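Local coordinates for protein alpha-acetolactate decarboxylase (Bacillus subtilis subsp. subtilis str. 168, PDB 5XNE) that decarboxylates (2S)-2-acetolactate to (R)-acetoin with release of carbon dioxide, a step in the bacterial route from pyruvate to butane-2,3-diol, at residues 44-55 / 175-186. Residues are numbered along the deposited sequence; the frame is centred on the assembly and turned at random.
Sequences ELIGFDGEFYRL and HFIDEGRNSGGH. With ZN (zinc ion), chain D.
The zinc site of the enzyme forms one end of this contact, where H175 meets L45 and E44. H175 binds zinc through NE2 at 2.2 Å, while its ND1 donates to the backbone O of L45 (2.8 Å, N-H...O angle 142°). L45 O sits somewhat out of the imidazole plane, and ND1 approaches from above the carbonyl plane; this second-shell bond probably limits rotation of the imidazole, with NE2 directed at the metal. H186 ND1, H173 and three waters complete the coordination. The E44 carboxylate stands nearly perpendicular to the H175 ring, with OE1 3.2 Å from H175 CE1; its OE2 is held by a salt bridge to R124, and the backbone O of E233 is hydrogen-bonded to H186 NE2.

Away from the metal, two β-hairpins pack against each other, 44-55 turning through a type I' turn at F48-E51; strands 44-48 and 175-178 cross at -71°. I177 fills the interface: CG1 lies anti to the backbone N, sending CD1 to L55 CD2 (3.7 Å) and into an off-centre CH-pi contact with the Y53 ring, while CG2 meets the F48 edge. I46 CD1 lies against the 176-177 peptide, 3.6 Å from F176 C.

At the type I turn D178-R181, the R181 chain bends at chi2, laying CD near Y53 CE1 and one guanidinium face over F48 CZ, the two planes 82° apart. NH1 donates to D178 O (3.0 Å), which also accepts from R181 N on its opposite face. Two waters link the guanidinium to E51 OE1, one of them also hydrogen-bonded to Y53 OH at 2.6 Å.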
# COMPACT_ATOMS: atom_id res chain seq x y z
N GLU B 44 -15.45 -16.68 -6.84
CA GLU B 44 -14.14 -16.18 -7.20
C GLU B 44 -14.21 -15.34 -8.48
O GLU B 44 -14.83 -15.76 -9.46
CB GLU B 44 -13.17 -17.34 -7.42
CG GLU B 44 -13.12 -18.33 -6.27
CD GLU B 44 -12.23 -17.84 -5.14
OE1 GLU B 44 -11.50 -16.85 -5.34
OE2 GLU B 44 -12.26 -18.44 -4.04
N LEU B 45 -13.56 -14.18 -8.48
CA LEU B 45 -13.45 -13.37 -9.69
C LEU B 45 -12.18 -13.70 -10.48
O LEU B 45 -11.09 -13.81 -9.91
CB LEU B 45 -13.44 -11.89 -9.32
CG LEU B 45 -13.21 -10.88 -10.45
CD1 LEU B 45 -14.45 -10.82 -11.31
CD2 LEU B 45 -12.92 -9.50 -9.88
N ILE B 46 -12.31 -13.80 -11.80
CA ILE B 46 -11.15 -13.90 -12.67
C ILE B 46 -11.49 -13.23 -13.99
O ILE B 46 -12.61 -13.33 -14.47
CB ILE B 46 -10.75 -15.37 -12.89
CG1 ILE B 46 -9.46 -15.50 -13.67
CG2 ILE B 46 -11.84 -16.15 -13.61
CD1 ILE B 46 -9.04 -16.97 -13.80
N GLY B 47 -10.54 -12.51 -14.56
CA GLY B 47 -10.75 -11.95 -15.88
C GLY B 47 -9.45 -11.61 -16.57
O GLY B 47 -8.42 -11.36 -15.94
N PHE B 48 -9.52 -11.61 -17.89
CA PHE B 48 -8.39 -11.24 -18.73
C PHE B 48 -8.97 -10.96 -20.12
O PHE B 48 -10.07 -11.42 -20.44
CB PHE B 48 -7.31 -12.34 -18.76
CG PHE B 48 -7.86 -13.73 -18.90
CD1 PHE B 48 -8.06 -14.29 -20.16
CD2 PHE B 48 -8.12 -14.50 -17.78
CE1 PHE B 48 -8.56 -15.59 -20.29
CE2 PHE B 48 -8.61 -15.80 -17.90
CZ PHE B 48 -8.83 -16.35 -19.16
N ASP B 49 -8.26 -10.17 -20.91
CA ASP B 49 -8.76 -9.70 -22.20
C ASP B 49 -10.13 -9.04 -22.08
O ASP B 49 -10.93 -9.07 -23.02
CB ASP B 49 -8.81 -10.86 -23.19
CG ASP B 49 -7.45 -11.50 -23.41
OD1 ASP B 49 -6.46 -10.75 -23.54
OD2 ASP B 49 -7.38 -12.74 -23.44
N GLY B 50 -10.41 -8.43 -20.92
CA GLY B 50 -11.66 -7.71 -20.72
C GLY B 50 -12.85 -8.58 -20.37
O GLY B 50 -13.96 -8.06 -20.18
N GLU B 51 -12.64 -9.89 -20.28
CA GLU B 51 -13.72 -10.84 -20.04
C GLU B 51 -13.62 -11.42 -18.63
O GLU B 51 -12.68 -12.15 -18.31
CB GLU B 51 -13.68 -11.96 -21.09
CG GLU B 51 -13.85 -11.43 -22.52
CD GLU B 51 -13.82 -12.51 -23.59
OE1 GLU B 51 -13.48 -13.67 -23.27
OE2 GLU B 51 -14.13 -12.20 -24.76
N PHE B 52 -14.59 -11.07 -17.78
CA PHE B 52 -14.55 -11.42 -16.36
C PHE B 52 -15.66 -12.38 -15.99
O PHE B 52 -16.79 -12.27 -16.49
CB PHE B 52 -14.65 -10.15 -15.50
CG PHE B 52 -13.38 -9.37 -15.46
CD1 PHE B 52 -13.02 -8.54 -16.53
CD2 PHE B 52 -12.53 -9.47 -14.37
CE1 PHE B 52 -11.83 -7.82 -16.51
CE2 PHE B 52 -11.33 -8.75 -14.34
CZ PHE B 52 -10.99 -7.93 -15.41
N TYR B 53 -15.34 -13.31 -15.09
CA TYR B 53 -16.27 -14.36 -14.66
C TYR B 53 -16.36 -14.49 -13.16
O TYR B 53 -15.38 -14.21 -12.44
CB TYR B 53 -15.84 -15.71 -15.24
CG TYR B 53 -15.98 -15.80 -16.74
CD1 TYR B 53 -14.97 -15.37 -17.58
CD2 TYR B 53 -17.14 -16.33 -17.31
CE1 TYR B 53 -15.10 -15.46 -18.96
CE2 TYR B 53 -17.28 -16.42 -18.69
CZ TYR B 53 -16.26 -15.99 -19.50
OH TYR B 53 -16.40 -16.08 -20.86
N ARG B 54 -17.53 -14.91 -12.69
CA ARG B 54 -17.77 -15.34 -11.31
C ARG B 54 -17.74 -16.87 -11.26
O ARG B 54 -18.62 -17.53 -11.83
CB ARG B 54 -19.12 -14.83 -10.79
CG ARG B 54 -19.40 -15.19 -9.34
CD ARG B 54 -20.88 -15.01 -8.96
NE ARG B 54 -21.41 -13.66 -9.18
CZ ARG B 54 -21.64 -12.78 -8.21
NH1 ARG B 54 -21.35 -13.08 -6.94
NH2 ARG B 54 -22.14 -11.59 -8.51
N LEU B 55 -16.74 -17.45 -10.61
CA LEU B 55 -16.63 -18.90 -10.48
C LEU B 55 -17.25 -19.36 -9.16
O LEU B 55 -16.81 -18.94 -8.10
CB LEU B 55 -15.16 -19.35 -10.54
CG LEU B 55 -14.42 -19.52 -11.87
CD1 LEU B 55 -14.84 -20.80 -12.57
CD2 LEU B 55 -14.61 -18.33 -12.77
N HIS B 175 -5.53 -17.19 -9.84
CA HIS B 175 -6.80 -17.89 -10.05
C HIS B 175 -6.73 -18.67 -11.37
O HIS B 175 -5.82 -18.44 -12.16
CB HIS B 175 -7.97 -16.90 -10.06
CG HIS B 175 -8.31 -16.34 -8.71
ND1 HIS B 175 -9.44 -15.59 -8.49
CD2 HIS B 175 -7.67 -16.43 -7.52
CE1 HIS B 175 -9.49 -15.23 -7.21
NE2 HIS B 175 -8.42 -15.73 -6.60
N PHE B 176 -7.68 -19.57 -11.59
CA PHE B 176 -7.70 -20.42 -12.78
C PHE B 176 -9.10 -20.51 -13.36
O PHE B 176 -10.08 -20.57 -12.62
CB PHE B 176 -7.18 -21.82 -12.42
CG PHE B 176 -7.42 -22.85 -13.49
CD1 PHE B 176 -6.64 -22.86 -14.64
CD2 PHE B 176 -8.41 -23.80 -13.35
CE1 PHE B 176 -6.85 -23.83 -15.64
CE2 PHE B 176 -8.63 -24.77 -14.34
CZ PHE B 176 -7.85 -24.77 -15.47
N ILE B 177 -9.20 -20.52 -14.69
CA ILE B 177 -10.46 -20.87 -15.36
C ILE B 177 -10.13 -21.77 -16.55
O ILE B 177 -9.13 -21.57 -17.25
CB ILE B 177 -11.25 -19.60 -15.78
CG1 ILE B 177 -12.66 -19.99 -16.25
CG2 ILE B 177 -10.50 -18.80 -16.83
CD1 ILE B 177 -13.63 -18.80 -16.34
N ASP B 178 -10.96 -22.78 -16.78
CA ASP B 178 -10.69 -23.69 -17.89
C ASP B 178 -11.13 -23.08 -19.22
O ASP B 178 -11.84 -22.07 -19.26
CB ASP B 178 -11.37 -25.04 -17.66
CG ASP B 178 -12.87 -24.99 -17.88
OD1 ASP B 178 -13.54 -24.09 -17.36
OD2 ASP B 178 -13.37 -25.87 -18.62
N GLU B 179 -10.69 -23.68 -20.32
CA GLU B 179 -10.99 -23.11 -21.63
C GLU B 179 -12.50 -23.14 -21.91
O GLU B 179 -13.02 -22.28 -22.61
CB GLU B 179 -10.23 -23.84 -22.74
CG GLU B 179 -10.29 -23.11 -24.08
CD GLU B 179 -9.11 -22.17 -24.30
OE1 GLU B 179 -8.26 -22.06 -23.38
OE2 GLU B 179 -9.04 -21.54 -25.37
N GLY B 180 -13.20 -24.11 -21.33
CA GLY B 180 -14.64 -24.20 -21.47
C GLY B 180 -15.41 -23.18 -20.65
O GLY B 180 -16.64 -23.11 -20.73
N ARG B 181 -14.69 -22.39 -19.85
CA ARG B 181 -15.29 -21.36 -19.00
C ARG B 181 -16.40 -21.90 -18.09
O ARG B 181 -17.49 -21.32 -18.03
CB ARG B 181 -15.84 -20.20 -19.85
CG ARG B 181 -14.82 -19.53 -20.77
CD ARG B 181 -13.68 -18.88 -19.99
NE ARG B 181 -12.79 -18.10 -20.85
CZ ARG B 181 -11.55 -18.45 -21.15
NH1 ARG B 181 -11.02 -19.57 -20.67
NH2 ARG B 181 -10.83 -17.68 -21.94
N ASN B 182 -16.12 -22.98 -17.37
CA ASN B 182 -17.05 -23.46 -16.35
C ASN B 182 -16.44 -23.59 -14.97
O ASN B 182 -17.10 -23.37 -13.95
CB ASN B 182 -17.62 -24.82 -16.76
CG ASN B 182 -18.47 -24.74 -18.01
OD1 ASN B 182 -19.52 -24.10 -18.01
ND2 ASN B 182 -18.03 -25.38 -19.08
N SER B 183 -15.17 -23.97 -14.94
CA SER B 183 -14.57 -24.43 -13.70
C SER B 183 -13.27 -23.70 -13.42
O SER B 183 -12.65 -23.15 -14.33
CB SER B 183 -14.30 -25.94 -13.77
OG SER B 183 -15.50 -26.68 -13.93
N GLY B 184 -12.88 -23.73 -12.15
CA GLY B 184 -11.60 -23.20 -11.73
C GLY B 184 -11.69 -22.66 -10.32
O GLY B 184 -12.30 -23.28 -9.44
N GLY B 185 -11.09 -21.50 -10.10
CA GLY B 185 -11.16 -20.88 -8.79
C GLY B 185 -9.83 -20.32 -8.34
O GLY B 185 -8.96 -20.01 -9.16
N HIS B 186 -9.69 -20.16 -7.03
CA HIS B 186 -8.46 -19.69 -6.42
C HIS B 186 -7.47 -20.84 -6.38
O HIS B 186 -7.77 -21.90 -5.85
CB HIS B 186 -8.75 -19.15 -5.01
CG HIS B 186 -7.51 -18.85 -4.21
ND1 HIS B 186 -7.01 -17.57 -4.06
CD2 HIS B 186 -6.70 -19.66 -3.49
CE1 HIS B 186 -5.94 -17.61 -3.30
NE2 HIS B 186 -5.72 -18.86 -2.95
ZN ZN D . -7.93 -15.49 -4.43
O HOH W 1 -11.32 -14.83 -21.97
O HOH W 2 -14.23 -16.14 -22.34
O HOH W 3 -8.11 -14.91 -2.19
O HOH W 4 -9.06 -13.56 -4.29
O HOH W 5 -9.97 -16.16 -3.63